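PDB 4NK2: hemoglobin-like protein, which binds heme b and, as a truncated hemoglobin of group II, probably binds and carries oxygen. Local coordinates for residues Y55-E60 with H149-V154; E61-L66 with D99-M104; V127-K132 with M169-T174; I162-I167 with P179-Y184. All coordinates share one frame; numbering follows the deposited sequence.

Interaction 1: Y55-E60 with H149-V154; sequences YLAAGE and HFPLSV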
# COMPACT_ATOMS: atom_id res chain seq x y z
N TYR A 55 9.99 24.20 -19.39
CA TYR A 55 10.44 23.81 -20.73
C TYR A 55 11.13 24.98 -21.42
O TYR A 55 12.11 24.79 -22.14
CB TYR A 55 9.24 23.39 -21.57
CG TYR A 55 9.54 23.15 -23.04
CD1 TYR A 55 10.28 22.05 -23.45
CD2 TYR A 55 9.06 24.01 -24.01
CE1 TYR A 55 10.55 21.82 -24.80
CE2 TYR A 55 9.31 23.80 -25.36
CZ TYR A 55 10.05 22.71 -25.74
OH TYR A 55 10.29 22.50 -27.08
N LEU A 56 10.60 26.18 -21.22
CA LEU A 56 11.18 27.37 -21.84
C LEU A 56 12.60 27.62 -21.31
O LEU A 56 13.52 27.89 -22.09
CB LEU A 56 10.28 28.57 -21.56
CG LEU A 56 9.31 29.04 -22.66
CD1 LEU A 56 9.13 28.03 -23.75
CD2 LEU A 56 7.97 29.41 -22.06
N ALA A 57 12.78 27.50 -20.00
CA ALA A 57 14.09 27.72 -19.37
C ALA A 57 15.09 26.60 -19.66
O ALA A 57 16.26 26.85 -19.95
CB ALA A 57 13.94 27.91 -17.86
N ALA A 58 14.64 25.36 -19.61
CA ALA A 58 15.55 24.23 -19.72
C ALA A 58 15.80 23.74 -21.14
O ALA A 58 16.91 23.41 -21.50
CB ALA A 58 15.08 23.09 -18.85
N GLY A 59 14.75 23.67 -21.94
CA GLY A 59 14.85 23.15 -23.29
C GLY A 59 14.71 21.64 -23.30
O GLY A 59 14.98 21.01 -22.31
N GLU A 60 14.29 21.08 -24.42
CA GLU A 60 14.09 19.65 -24.52
C GLU A 60 15.35 18.84 -24.26
O GLU A 60 15.32 17.89 -23.51
CB GLU A 60 13.49 19.28 -25.88
CG GLU A 60 13.39 17.80 -26.09
CD GLU A 60 12.54 17.41 -27.28
OE1 GLU A 60 11.84 18.26 -27.83
OE2 GLU A 60 12.59 16.25 -27.66
N HIS A 149 23.05 20.84 -13.97
CA HIS A 149 22.91 22.30 -13.86
C HIS A 149 21.55 22.78 -14.34
O HIS A 149 21.44 23.74 -15.11
CB HIS A 149 24.05 23.00 -14.63
CG HIS A 149 25.39 22.35 -14.43
ND1 HIS A 149 25.92 22.11 -13.18
CD2 HIS A 149 26.29 21.87 -15.32
CE1 HIS A 149 27.09 21.50 -13.31
NE2 HIS A 149 27.34 21.36 -14.60
N PHE A 150 20.50 22.10 -13.87
CA PHE A 150 19.14 22.54 -14.13
C PHE A 150 19.02 24.01 -13.74
O PHE A 150 19.49 24.42 -12.68
CB PHE A 150 18.16 21.70 -13.32
CG PHE A 150 16.77 21.68 -13.88
CD1 PHE A 150 16.47 20.88 -14.98
CD2 PHE A 150 15.77 22.45 -13.29
CE1 PHE A 150 15.18 20.85 -15.49
CE2 PHE A 150 14.47 22.43 -13.80
CZ PHE A 150 14.18 21.63 -14.90
N PRO A 151 18.38 24.82 -14.60
CA PRO A 151 18.36 26.28 -14.41
C PRO A 151 17.78 26.66 -13.05
O PRO A 151 16.71 26.17 -12.65
CB PRO A 151 17.45 26.77 -15.54
CG PRO A 151 17.50 25.66 -16.59
CD PRO A 151 17.64 24.39 -15.80
N LEU A 152 18.47 27.54 -12.33
CA LEU A 152 18.08 27.83 -10.95
C LEU A 152 16.69 28.47 -10.86
O LEU A 152 16.02 28.36 -9.84
CB LEU A 152 19.13 28.72 -10.27
CG LEU A 152 20.50 28.07 -10.04
CD1 LEU A 152 21.53 29.09 -9.55
CD2 LEU A 152 20.40 26.90 -9.04
N SER A 153 16.25 29.12 -11.94
CA SER A 153 14.97 29.84 -11.93
C SER A 153 13.77 28.91 -11.81
O SER A 153 12.71 29.31 -11.32
CB SER A 153 14.82 30.66 -13.21
OG SER A 153 14.83 29.81 -14.34
N VAL A 154 13.92 27.67 -12.26
CA VAL A 154 12.77 26.74 -12.30
C VAL A 154 13.01 25.46 -11.52
O VAL A 154 12.16 24.55 -11.51
CB VAL A 154 12.41 26.39 -13.73
CG1 VAL A 154 11.81 27.60 -14.42
CG2 VAL A 154 13.67 25.94 -14.47
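The Phe150 ring has Pro151 CD lying 3.4 Å above one face, displaced toward the rim, while Val154 O sits in the ring plane at the edge. From the loop, Phe150 CE1 and the proline ring both face helix 53-75, meeting its early turn at Ala57 and Ala58. Phe150 CG is anti to the backbone N (chi1 -158°), which sends CE1 to within 4.0 Å of the methyl carbon Ala58 CB. The proline ring lies across the helix backbone itself: Pro151 CG is 3.8 Å from Ala57 O and 4.0 Å from Ala58 CA. Farther along the loop, both branches of Val154 reach Ala57, the nearer being CG2 at 3.9 Å from Ala57 CB, and Ser153 OG skirts the same methyl group. The loop is the corner between helices 131-147 and 155-165: His149 closes the first with a Schellman motif, and Val154 is the N-cap of the second. Beyond the contact, Phe150 reaches deeper, to Leu63, Leu66 and Phe158. No hydrogen bond joins the two segments, so the corner is held against the helix by apolar contact; consistent with the small alanine side chains, the proline ring approaches the helix backbone closely.

Interaction 2: E61-L66 with D99-M104; sequences ELLRKL and DFVVEM. With HEM (protoporphyrin IX containing Fe), chain C.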
# COMPACT_ATOMS: atom_id res chain seq x y z
N GLU A 61 16.46 19.19 -24.89
CA GLU A 61 17.73 18.51 -24.69
C GLU A 61 18.09 18.30 -23.23
O GLU A 61 18.40 17.20 -22.81
CB GLU A 61 18.83 19.31 -25.38
CG GLU A 61 20.06 18.53 -25.78
CD GLU A 61 21.11 19.40 -26.46
OE1 GLU A 61 21.15 19.46 -27.70
OE2 GLU A 61 21.91 20.02 -25.74
N LEU A 62 18.07 19.37 -22.45
CA LEU A 62 18.45 19.31 -21.04
C LEU A 62 17.49 18.43 -20.26
O LEU A 62 17.91 17.68 -19.37
CB LEU A 62 18.42 20.72 -20.44
CG LEU A 62 19.40 21.04 -19.31
CD1 LEU A 62 18.94 22.20 -18.47
CD2 LEU A 62 19.64 19.85 -18.45
N LEU A 63 16.20 18.53 -20.55
CA LEU A 63 15.23 17.68 -19.84
C LEU A 63 15.49 16.22 -20.15
O LEU A 63 15.34 15.35 -19.27
CB LEU A 63 13.80 18.09 -20.19
CG LEU A 63 13.39 19.47 -19.64
CD1 LEU A 63 12.06 19.92 -20.22
CD2 LEU A 63 13.31 19.41 -18.12
N ARG A 64 15.88 15.90 -21.38
CA ARG A 64 16.12 14.49 -21.68
C ARG A 64 17.41 14.02 -20.99
O ARG A 64 17.51 12.87 -20.54
CB ARG A 64 16.17 14.23 -23.20
CG ARG A 64 14.87 14.60 -23.93
CD ARG A 64 14.83 14.07 -25.36
NE ARG A 64 13.50 14.29 -25.94
CZ ARG A 64 12.48 13.44 -25.81
NH1 ARG A 64 12.63 12.31 -25.13
NH2 ARG A 64 11.31 13.73 -26.35
N LYS A 65 18.38 14.92 -20.88
CA LYS A 65 19.64 14.56 -20.23
C LYS A 65 19.43 14.38 -18.73
O LYS A 65 20.01 13.48 -18.12
CB LYS A 65 20.71 15.63 -20.47
CG LYS A 65 22.04 15.31 -19.82
CD LYS A 65 23.06 16.46 -20.03
CE LYS A 65 24.36 16.15 -19.31
NZ LYS A 65 25.45 17.08 -19.68
N LEU A 66 18.59 15.24 -18.15
CA LEU A 66 18.24 15.14 -16.74
C LEU A 66 17.68 13.76 -16.45
O LEU A 66 18.06 13.11 -15.47
CB LEU A 66 17.18 16.20 -16.40
CG LEU A 66 16.42 16.03 -15.08
CD1 LEU A 66 17.38 16.07 -13.87
CD2 LEU A 66 15.32 17.10 -14.94
N ASP A 99 10.07 11.47 -22.47
CA ASP A 99 8.89 12.00 -23.16
C ASP A 99 7.88 12.56 -22.16
O ASP A 99 7.32 13.63 -22.37
CB ASP A 99 8.19 10.93 -24.00
CG ASP A 99 8.99 10.52 -25.23
OD1 ASP A 99 9.93 11.24 -25.62
OD2 ASP A 99 8.65 9.47 -25.81
N PHE A 100 7.64 11.83 -21.07
CA PHE A 100 6.70 12.31 -20.05
C PHE A 100 7.16 13.64 -19.43
O PHE A 100 6.39 14.59 -19.30
CB PHE A 100 6.51 11.24 -18.96
CG PHE A 100 5.51 11.62 -17.90
CD1 PHE A 100 4.14 11.61 -18.18
CD2 PHE A 100 5.93 11.97 -16.63
CE1 PHE A 100 3.21 11.96 -17.20
CE2 PHE A 100 5.00 12.33 -15.65
CZ PHE A 100 3.64 12.31 -15.94
N VAL A 101 8.42 13.69 -19.02
CA VAL A 101 8.96 14.89 -18.38
C VAL A 101 8.93 16.09 -19.32
O VAL A 101 8.55 17.19 -18.92
CB VAL A 101 10.42 14.67 -17.92
CG1 VAL A 101 11.09 16.00 -17.59
CG2 VAL A 101 10.45 13.70 -16.70
N VAL A 102 9.36 15.89 -20.57
CA VAL A 102 9.35 16.98 -21.54
C VAL A 102 7.93 17.50 -21.72
O VAL A 102 7.69 18.71 -21.73
CB VAL A 102 9.92 16.53 -22.89
CG1 VAL A 102 9.65 17.59 -23.96
CG2 VAL A 102 11.41 16.25 -22.79
N GLU A 103 6.97 16.60 -21.86
CA GLU A 103 5.58 17.01 -22.07
C GLU A 103 5.03 17.75 -20.86
O GLU A 103 4.44 18.84 -20.98
CB GLU A 103 4.69 15.80 -22.40
CG GLU A 103 3.21 16.19 -22.53
CD GLU A 103 2.33 15.09 -23.16
OE1 GLU A 103 2.87 14.03 -23.58
OE2 GLU A 103 1.10 15.30 -23.24
N MET A 104 5.22 17.17 -19.69
CA MET A 104 4.69 17.72 -18.46
C MET A 104 5.31 19.05 -18.07
O MET A 104 4.72 19.81 -17.35
CB MET A 104 4.85 16.72 -17.33
CG MET A 104 4.03 15.47 -17.50
SD MET A 104 2.30 15.82 -17.63
CE MET A 104 1.92 15.22 -19.24
CHA HEM C . 8.05 3.69 -15.15
CHB HEM C . 10.13 3.30 -10.80
CHC HEM C . 8.07 7.51 -9.47
CHD HEM C . 7.69 8.46 -14.24
C1A HEM C . 8.72 3.15 -14.07
C2A HEM C . 9.23 1.79 -13.95
C3A HEM C . 9.80 1.70 -12.73
C4A HEM C . 9.67 2.98 -12.06
CMA HEM C . 10.52 0.48 -12.11
CAA HEM C . 9.11 0.67 -15.03
CBA HEM C . 7.87 -0.18 -14.68
CGA HEM C . 7.54 -1.32 -15.63
O1A HEM C . 7.24 -2.45 -15.15
O2A HEM C . 7.54 -1.14 -16.88
C1B HEM C . 9.69 4.34 -10.00
C2B HEM C . 9.86 4.48 -8.56
C3B HEM C . 9.29 5.64 -8.19
C4B HEM C . 8.74 6.30 -9.38
CMB HEM C . 10.57 3.50 -7.62
CAB HEM C . 9.25 6.17 -6.75
CBB HEM C . 8.41 7.17 -6.43
C1C HEM C . 7.82 8.18 -10.65
C2C HEM C . 7.37 9.56 -10.82
C3C HEM C . 7.26 9.80 -12.14
C4C HEM C . 7.65 8.61 -12.86
CMC HEM C . 7.04 10.54 -9.68
CAC HEM C . 6.82 11.12 -12.84
CBC HEM C . 6.86 12.29 -12.20
C1D HEM C . 7.62 7.28 -14.93
C2D HEM C . 7.16 7.10 -16.30
C3D HEM C . 7.29 5.61 -16.57
C4D HEM C . 7.80 5.03 -15.34
CMD HEM C . 6.67 8.17 -17.30
CAD HEM C . 6.92 4.87 -17.87
CBD HEM C . 5.41 4.62 -17.83
CGD HEM C . 5.03 3.90 -19.10
O1D HEM C . 5.37 2.70 -19.23
O2D HEM C . 4.39 4.53 -19.99
NA HEM C . 9.00 3.84 -12.91
NB HEM C . 9.01 5.47 -10.44
NC HEM C . 7.99 7.65 -11.93
ND HEM C . 7.98 6.04 -14.41
FE HEM C . 8.41 5.74 -12.39
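Helices 53-75 and 87-104 form one layer of the two-over-two globin sandwich, corresponding to the B and E helices of truncated hemoglobins; here their axes pass 9.1 Å apart at 138°, roughly antiparallel. The tight part is aliphatic and buried. Leu63 CB meets Val102 CG2 at 4.0 Å, and farther out Leu63 CD2 crosses obliquely to Val101 CG1 at 4.1 Å. On the partly exposed side, at Arg64, packing gives way to polar bonds that end on the buried Asp99. The extended Arg64 chain crosses Val102 at about a right angle, and Val102 CG2 also lies over one face of the guanidinium. Arg64 NE bonds to Glu60 and its cation meets the Tyr110 ring, while Asp99 OD2 pairs with Lys95, so the ends are held in a wider charged network. Facing away from the helix pair, Phe100 turns toward the heme, its CB 3.5 Å from HEM CMD. In the salt bridge, Arg64 presents NH1 and NH2 end-on to the single atom Asp99 OD1, each nitrogen at 2.9 Å, with the guanidinium and carboxylate planes 86° apart.

Interaction 3: V127-K132 with M169-T174; sequences VTIDEK and MINRRT. With HEM (protoporphyrin IX containing Fe), chain C.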
# COMPACT_ATOMS: atom_id res chain seq x y z
N VAL A 127 5.24 -2.32 -10.24
CA VAL A 127 6.50 -2.37 -9.51
C VAL A 127 6.26 -2.05 -8.06
O VAL A 127 5.49 -1.17 -7.73
CB VAL A 127 7.56 -1.45 -10.14
CG1 VAL A 127 7.03 -0.08 -10.33
CG2 VAL A 127 8.80 -1.41 -9.30
N THR A 128 6.91 -2.78 -7.17
CA THR A 128 6.64 -2.60 -5.74
C THR A 128 7.40 -1.37 -5.25
O THR A 128 8.63 -1.32 -5.32
CB THR A 128 7.07 -3.85 -4.94
OG1 THR A 128 6.52 -5.00 -5.58
CG2 THR A 128 6.55 -3.79 -3.52
N ILE A 129 6.68 -0.37 -4.78
CA ILE A 129 7.33 0.88 -4.38
C ILE A 129 6.94 1.19 -2.95
O ILE A 129 5.77 1.51 -2.68
CB ILE A 129 6.89 2.04 -5.29
CG1 ILE A 129 7.32 1.78 -6.75
CG2 ILE A 129 7.49 3.39 -4.76
CD1 ILE A 129 6.67 2.70 -7.79
N ASP A 130 7.88 1.09 -2.03
CA ASP A 130 7.62 1.46 -0.65
C ASP A 130 8.16 2.85 -0.33
O ASP A 130 8.65 3.52 -1.21
CB ASP A 130 8.17 0.42 0.33
CG ASP A 130 9.67 0.28 0.27
OD1 ASP A 130 10.34 1.14 -0.28
OD2 ASP A 130 10.17 -0.72 0.81
N GLU A 131 8.05 3.27 0.92
CA GLU A 131 8.38 4.64 1.30
C GLU A 131 9.85 4.94 1.03
O GLU A 131 10.18 5.99 0.48
CB GLU A 131 8.03 4.89 2.77
CG GLU A 131 6.58 4.60 3.11
CD GLU A 131 6.34 3.14 3.47
OE1 GLU A 131 7.25 2.30 3.25
OE2 GLU A 131 5.25 2.83 3.98
N LYS A 132 10.72 4.00 1.38
CA LYS A 132 12.15 4.14 1.17
C LYS A 132 12.54 4.22 -0.30
O LYS A 132 13.42 4.99 -0.66
CB LYS A 132 12.89 2.99 1.84
CG LYS A 132 14.39 3.11 1.80
CD LYS A 132 14.87 4.26 2.64
CE LYS A 132 16.33 4.10 3.01
NZ LYS A 132 16.90 5.34 3.58
N MET A 169 2.85 7.40 -6.07
CA MET A 169 3.34 6.15 -6.68
C MET A 169 3.51 5.05 -5.63
O MET A 169 3.63 3.87 -5.97
CB MET A 169 4.66 6.39 -7.40
CG MET A 169 4.60 7.56 -8.39
SD MET A 169 3.21 7.37 -9.53
CE MET A 169 2.86 9.11 -9.65
N ILE A 170 3.55 5.44 -4.35
CA ILE A 170 3.84 4.47 -3.29
C ILE A 170 2.69 3.46 -3.20
O ILE A 170 1.53 3.85 -3.00
CB ILE A 170 4.00 5.14 -1.90
CG1 ILE A 170 5.24 6.04 -1.88
CG2 ILE A 170 4.10 4.06 -0.82
CD1 ILE A 170 5.39 6.84 -0.58
N ASN A 171 3.01 2.19 -3.36
CA ASN A 171 1.98 1.16 -3.34
C ASN A 171 2.24 0.03 -2.34
O ASN A 171 1.43 -0.90 -2.19
CB ASN A 171 1.76 0.60 -4.75
CG ASN A 171 3.02 0.03 -5.35
OD1 ASN A 171 3.81 -0.62 -4.66
ND2 ASN A 171 3.22 0.27 -6.65
N ARG A 172 3.38 0.12 -1.65
CA ARG A 172 3.69 -0.82 -0.57
C ARG A 172 3.95 -0.02 0.70
O ARG A 172 4.87 0.81 0.76
CB ARG A 172 4.92 -1.65 -0.92
CG ARG A 172 5.38 -2.62 0.19
CD ARG A 172 4.34 -3.72 0.45
NE ARG A 172 4.92 -4.95 1.00
CZ ARG A 172 4.98 -5.24 2.30
NH1 ARG A 172 4.48 -4.39 3.20
NH2 ARG A 172 5.51 -6.39 2.69
N ARG A 173 3.12 -0.24 1.72
CA ARG A 173 3.29 0.48 2.98
C ARG A 173 4.04 -0.42 3.97
O ARG A 173 3.81 -1.63 4.01
CB ARG A 173 1.94 0.93 3.53
CG ARG A 173 1.35 2.09 2.76
CD ARG A 173 2.13 3.37 3.10
NE ARG A 173 1.57 4.03 4.28
CZ ARG A 173 2.26 4.81 5.11
NH1 ARG A 173 3.57 5.01 4.92
NH2 ARG A 173 1.65 5.37 6.14
N THR A 174 4.95 0.18 4.75
CA THR A 174 5.79 -0.60 5.66
C THR A 174 5.89 0.07 7.02
O THR A 174 6.63 -0.41 7.89
CB THR A 174 7.23 -0.77 5.12
OG1 THR A 174 7.88 0.52 5.09
CG2 THR A 174 7.23 -1.39 3.74
CHA HEM C . 8.05 3.69 -15.15
CHB HEM C . 10.13 3.30 -10.80
CHC HEM C . 8.07 7.51 -9.47
CHD HEM C . 7.69 8.46 -14.24
C1A HEM C . 8.72 3.15 -14.07
C2A HEM C . 9.23 1.79 -13.95
C3A HEM C . 9.80 1.70 -12.73
C4A HEM C . 9.67 2.98 -12.06
CMA HEM C . 10.52 0.48 -12.11
CAA HEM C . 9.11 0.67 -15.03
CBA HEM C . 7.87 -0.18 -14.68
CGA HEM C . 7.54 -1.32 -15.63
O1A HEM C . 7.24 -2.45 -15.15
O2A HEM C . 7.54 -1.14 -16.88
C1B HEM C . 9.69 4.34 -10.00
C2B HEM C . 9.86 4.48 -8.56
C3B HEM C . 9.29 5.64 -8.19
C4B HEM C . 8.74 6.30 -9.38
CMB HEM C . 10.57 3.50 -7.62
CAB HEM C . 9.25 6.17 -6.75
CBB HEM C . 8.41 7.17 -6.43
C1C HEM C . 7.82 8.18 -10.65
C2C HEM C . 7.37 9.56 -10.82
C3C HEM C . 7.26 9.80 -12.14
C4C HEM C . 7.65 8.61 -12.86
CMC HEM C . 7.04 10.54 -9.68
CAC HEM C . 6.82 11.12 -12.84
CBC HEM C . 6.86 12.29 -12.20
C1D HEM C . 7.62 7.28 -14.93
C2D HEM C . 7.16 7.10 -16.30
C3D HEM C . 7.29 5.61 -16.57
C4D HEM C . 7.80 5.03 -15.34
CMD HEM C . 6.67 8.17 -17.30
CAD HEM C . 6.92 4.87 -17.87
CBD HEM C . 5.41 4.62 -17.83
CGD HEM C . 5.03 3.90 -19.10
O1D HEM C . 5.37 2.70 -19.23
O2D HEM C . 4.39 4.53 -19.99
NA HEM C . 9.00 3.84 -12.91
NB HEM C . 9.01 5.47 -10.44
NC HEM C . 7.99 7.65 -11.93
ND HEM C . 7.98 6.04 -14.41
FE HEM C . 8.41 5.74 -12.39
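Backbone and amide hydrogen bonds supply the first layer. Asn171, with CG in the crowded position between its own N and carbonyl carbon (chi1 57°), turns its amide onto the main chain opposite: ND2 gives to Val127 O at 2.9 Å in the amide plane, and OD1 receives Ile129 N at 2.9 Å along an almost straight bond (176°). Ile129 O in turn accepts both Asn171 N and Arg172 N. Arg172 O, buried without a conventional partner, is approached by Asp130 CA at 3.2 Å in a CA-H...O contact.

Charged groups gather at Glu131, whose chain bends at chi2. Its OE2 takes Thr174 N on the syn lone pair at 2.8 Å and Arg173 NH1 on the anti one at 2.9 Å, the latter a salt bridge; Thr174 OG1 donates to OE1 at 2.6 Å. Arg173 also reaches Glu177 O and Asp41; its positive charge, together with the Thr174 donors, would be expected to favour ionised Glu131. The tip of Arg172 turns to the second subunit, where NH2 bonds to Phe125 O and Thr128 OG1 of that subunit.

Apolar contacts face the heme. Ile129 CD1 lies 3.7 Å from HEM C2B, and Met169 CG 3.6 Å from HEM CHC. Together with the neighbouring axial ligand His124, they belong to the proximal wall of a globin heme pocket.

Interaction 4: I162-I167 with P179-Y184; sequences IESFSI and PRRVPY. With HEM (protoporphyrin IX containing Fe), chain C.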
# COMPACT_ATOMS: atom_id res chain seq x y z
N ILE A 162 7.89 16.79 -8.46
CA ILE A 162 8.21 15.37 -8.24
C ILE A 162 8.14 14.96 -6.76
O ILE A 162 7.80 13.81 -6.46
CB ILE A 162 9.57 14.95 -8.85
CG1 ILE A 162 10.72 15.79 -8.26
CG2 ILE A 162 9.54 15.08 -10.35
CD1 ILE A 162 12.11 15.28 -8.63
N GLU A 163 8.51 15.86 -5.86
CA GLU A 163 8.46 15.54 -4.42
C GLU A 163 7.05 15.18 -4.00
O GLU A 163 6.85 14.28 -3.19
CB GLU A 163 8.94 16.72 -3.56
CG GLU A 163 9.05 16.38 -2.06
CD GLU A 163 7.71 16.48 -1.31
OE1 GLU A 163 6.76 17.13 -1.81
OE2 GLU A 163 7.64 15.92 -0.18
N SER A 164 6.06 15.90 -4.53
CA SER A 164 4.68 15.59 -4.16
C SER A 164 4.08 14.49 -5.02
O SER A 164 3.41 13.60 -4.50
CB SER A 164 3.80 16.84 -4.20
OG SER A 164 2.46 16.47 -3.88
N PHE A 165 4.31 14.55 -6.33
CA PHE A 165 3.69 13.58 -7.24
C PHE A 165 4.17 12.18 -6.90
O PHE A 165 3.42 11.21 -7.02
CB PHE A 165 4.05 13.92 -8.69
CG PHE A 165 3.21 13.19 -9.72
CD1 PHE A 165 1.90 12.84 -9.44
CD2 PHE A 165 3.73 12.89 -10.97
CE1 PHE A 165 1.12 12.19 -10.40
CE2 PHE A 165 2.96 12.22 -11.93
CZ PHE A 165 1.66 11.88 -11.64
N SER A 166 5.43 12.07 -6.49
CA SER A 166 6.02 10.76 -6.17
C SER A 166 5.29 10.08 -5.02
O SER A 166 5.29 8.85 -4.91
CB SER A 166 7.52 10.89 -5.86
OG SER A 166 7.78 11.78 -4.78
N ILE A 167 4.65 10.85 -4.15
CA ILE A 167 3.93 10.21 -3.04
C ILE A 167 2.84 9.26 -3.54
O ILE A 167 2.58 8.22 -2.92
CB ILE A 167 3.32 11.25 -2.09
CG1 ILE A 167 4.44 12.07 -1.44
CG2 ILE A 167 2.51 10.56 -1.03
CD1 ILE A 167 3.92 13.22 -0.58
N PRO A 179 4.45 9.25 4.44
CA PRO A 179 5.64 9.45 3.62
C PRO A 179 6.29 10.79 3.93
O PRO A 179 5.60 11.78 4.19
CB PRO A 179 5.09 9.45 2.19
CG PRO A 179 3.90 8.51 2.28
CD PRO A 179 3.29 8.82 3.63
N ARG A 180 7.61 10.80 3.94
CA ARG A 180 8.38 11.98 4.32
C ARG A 180 8.20 13.13 3.33
O ARG A 180 8.26 12.92 2.12
CB ARG A 180 9.86 11.59 4.38
CG ARG A 180 10.85 12.70 4.62
CD ARG A 180 12.21 12.18 4.21
NE ARG A 180 13.31 13.07 4.56
CZ ARG A 180 14.58 12.80 4.31
NH1 ARG A 180 14.91 11.67 3.71
NH2 ARG A 180 15.53 13.66 4.67
N ARG A 181 7.98 14.34 3.84
CA ARG A 181 7.96 15.51 2.96
C ARG A 181 9.37 16.08 2.87
O ARG A 181 10.10 16.15 3.87
CB ARG A 181 6.99 16.57 3.49
CG ARG A 181 5.53 16.13 3.56
CD ARG A 181 5.11 15.37 2.30
NE ARG A 181 5.21 16.19 1.08
CZ ARG A 181 4.35 17.15 0.76
NH1 ARG A 181 3.35 17.44 1.60
NH2 ARG A 181 4.48 17.83 -0.37
N VAL A 182 9.78 16.47 1.66
CA VAL A 182 11.08 17.11 1.46
C VAL A 182 10.86 18.47 0.80
O VAL A 182 10.90 18.57 -0.42
CB VAL A 182 12.02 16.24 0.60
CG1 VAL A 182 13.41 16.87 0.52
CG2 VAL A 182 12.11 14.83 1.17
N PRO A 183 10.60 19.51 1.60
CA PRO A 183 10.37 20.83 0.99
C PRO A 183 11.67 21.37 0.41
O PRO A 183 12.76 21.01 0.88
CB PRO A 183 9.92 21.69 2.17
CG PRO A 183 10.53 21.02 3.38
CD PRO A 183 10.49 19.54 3.07
N TYR A 184 11.56 22.22 -0.61
CA TYR A 184 12.73 22.73 -1.30
C TYR A 184 13.70 23.38 -0.32
O TYR A 184 14.91 23.34 -0.52
CB TYR A 184 12.29 23.72 -2.37
CG TYR A 184 13.42 24.20 -3.26
CD1 TYR A 184 14.01 23.34 -4.17
CD2 TYR A 184 13.87 25.51 -3.18
CE1 TYR A 184 15.03 23.78 -4.99
CE2 TYR A 184 14.89 25.96 -3.99
CZ TYR A 184 15.46 25.09 -4.89
OH TYR A 184 16.48 25.55 -5.70
CHA HEM C . 8.05 3.69 -15.15
CHB HEM C . 10.13 3.30 -10.80
CHC HEM C . 8.07 7.51 -9.47
CHD HEM C . 7.69 8.46 -14.24
C1A HEM C . 8.72 3.15 -14.07
C2A HEM C . 9.23 1.79 -13.95
C3A HEM C . 9.80 1.70 -12.73
C4A HEM C . 9.67 2.98 -12.06
CMA HEM C . 10.52 0.48 -12.11
CAA HEM C . 9.11 0.67 -15.03
CBA HEM C . 7.87 -0.18 -14.68
CGA HEM C . 7.54 -1.32 -15.63
O1A HEM C . 7.24 -2.45 -15.15
O2A HEM C . 7.54 -1.14 -16.88
C1B HEM C . 9.69 4.34 -10.00
C2B HEM C . 9.86 4.48 -8.56
C3B HEM C . 9.29 5.64 -8.19
C4B HEM C . 8.74 6.30 -9.38
CMB HEM C . 10.57 3.50 -7.62
CAB HEM C . 9.25 6.17 -6.75
CBB HEM C . 8.41 7.17 -6.43
C1C HEM C . 7.82 8.18 -10.65
C2C HEM C . 7.37 9.56 -10.82
C3C HEM C . 7.26 9.80 -12.14
C4C HEM C . 7.65 8.61 -12.86
CMC HEM C . 7.04 10.54 -9.68
CAC HEM C . 6.82 11.12 -12.84
CBC HEM C . 6.86 12.29 -12.20
C1D HEM C . 7.62 7.28 -14.93
C2D HEM C . 7.16 7.10 -16.30
C3D HEM C . 7.29 5.61 -16.57
C4D HEM C . 7.80 5.03 -15.34
CMD HEM C . 6.67 8.17 -17.30
CAD HEM C . 6.92 4.87 -17.87
CBD HEM C . 5.41 4.62 -17.83
CGD HEM C . 5.03 3.90 -19.10
O1D HEM C . 5.37 2.70 -19.23
O2D HEM C . 4.39 4.53 -19.99
NA HEM C . 9.00 3.84 -12.91
NB HEM C . 9.01 5.47 -10.44
NC HEM C . 7.99 7.65 -11.93
ND HEM C . 7.98 6.04 -14.41
FE HEM C . 8.41 5.74 -12.39
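Glu163 leaves its helix with CG anti to the backbone N and then folds at chi2 (-82°), a bend that lays its carboxylate beside the chain of 179-184. Arg181 is folded too: CG is anti to the carbonyl carbon, and successive turns at chi2 and chi3 (-61°) curl the chain back so that its side, rather than its tip, faces the acid. The result is a side-on salt bridge, Arg181 NE to Glu163 OE2 at 2.8 Å and Arg181 NH2 to Glu163 OE1 at 2.8 Å, both on syn lone pairs, with the two planes 18° apart. OE2 takes a further bond from Val182 N at 2.9 Å, arriving above the carboxylate plane, and Arg134 adds a second salt bridge, so ionised Glu163 is probably well stabilised. This couples the end of helix 155-165, the H helix of the truncated globin fold, to the tail leading into helix 184-192. Ile167 CD1 covers one face of the guanidinium, 3.6 Å from Arg181 NE, while the Ile167 CG2 branch crosses to Pro179 CG at 4.1 Å. Ser166 OG, in the crowded position between N and the carbonyl carbon, donates to Ile162 O one turn back at 2.6 Å and also bonds to Arg134 NE. Toward the heme, Phe165 meets a vinyl group edge-on, HEM CBC lying near the ring plane, 3.4 Å from Phe165 CD2.

Overall arrangement
Interactions 1 and 2 share helix 53-75 and meet directly, Phe150 CE1 packing 3.5 Å from Leu63 CD2, with their centres 10 Å apart. Interactions 3 and 4 form a second neighbourhood, joined where Ile170 CD1 lies 3.6 Å from Pro179 CG, and their segments alternate along the chain. The two neighbourhoods are bridged by aromatic packing: Phe100 CZ of interaction 2 is 4.1 Å from Phe165 CE2 of interaction 4. Interactions 2, 3 and 4 all touch the heme, although 2 and 3 stand on opposite sides of the chain's centre, with centres 25 Å apart. Interaction 1 is more remote, the side chain of Phe150 being about 12 Å from the heme.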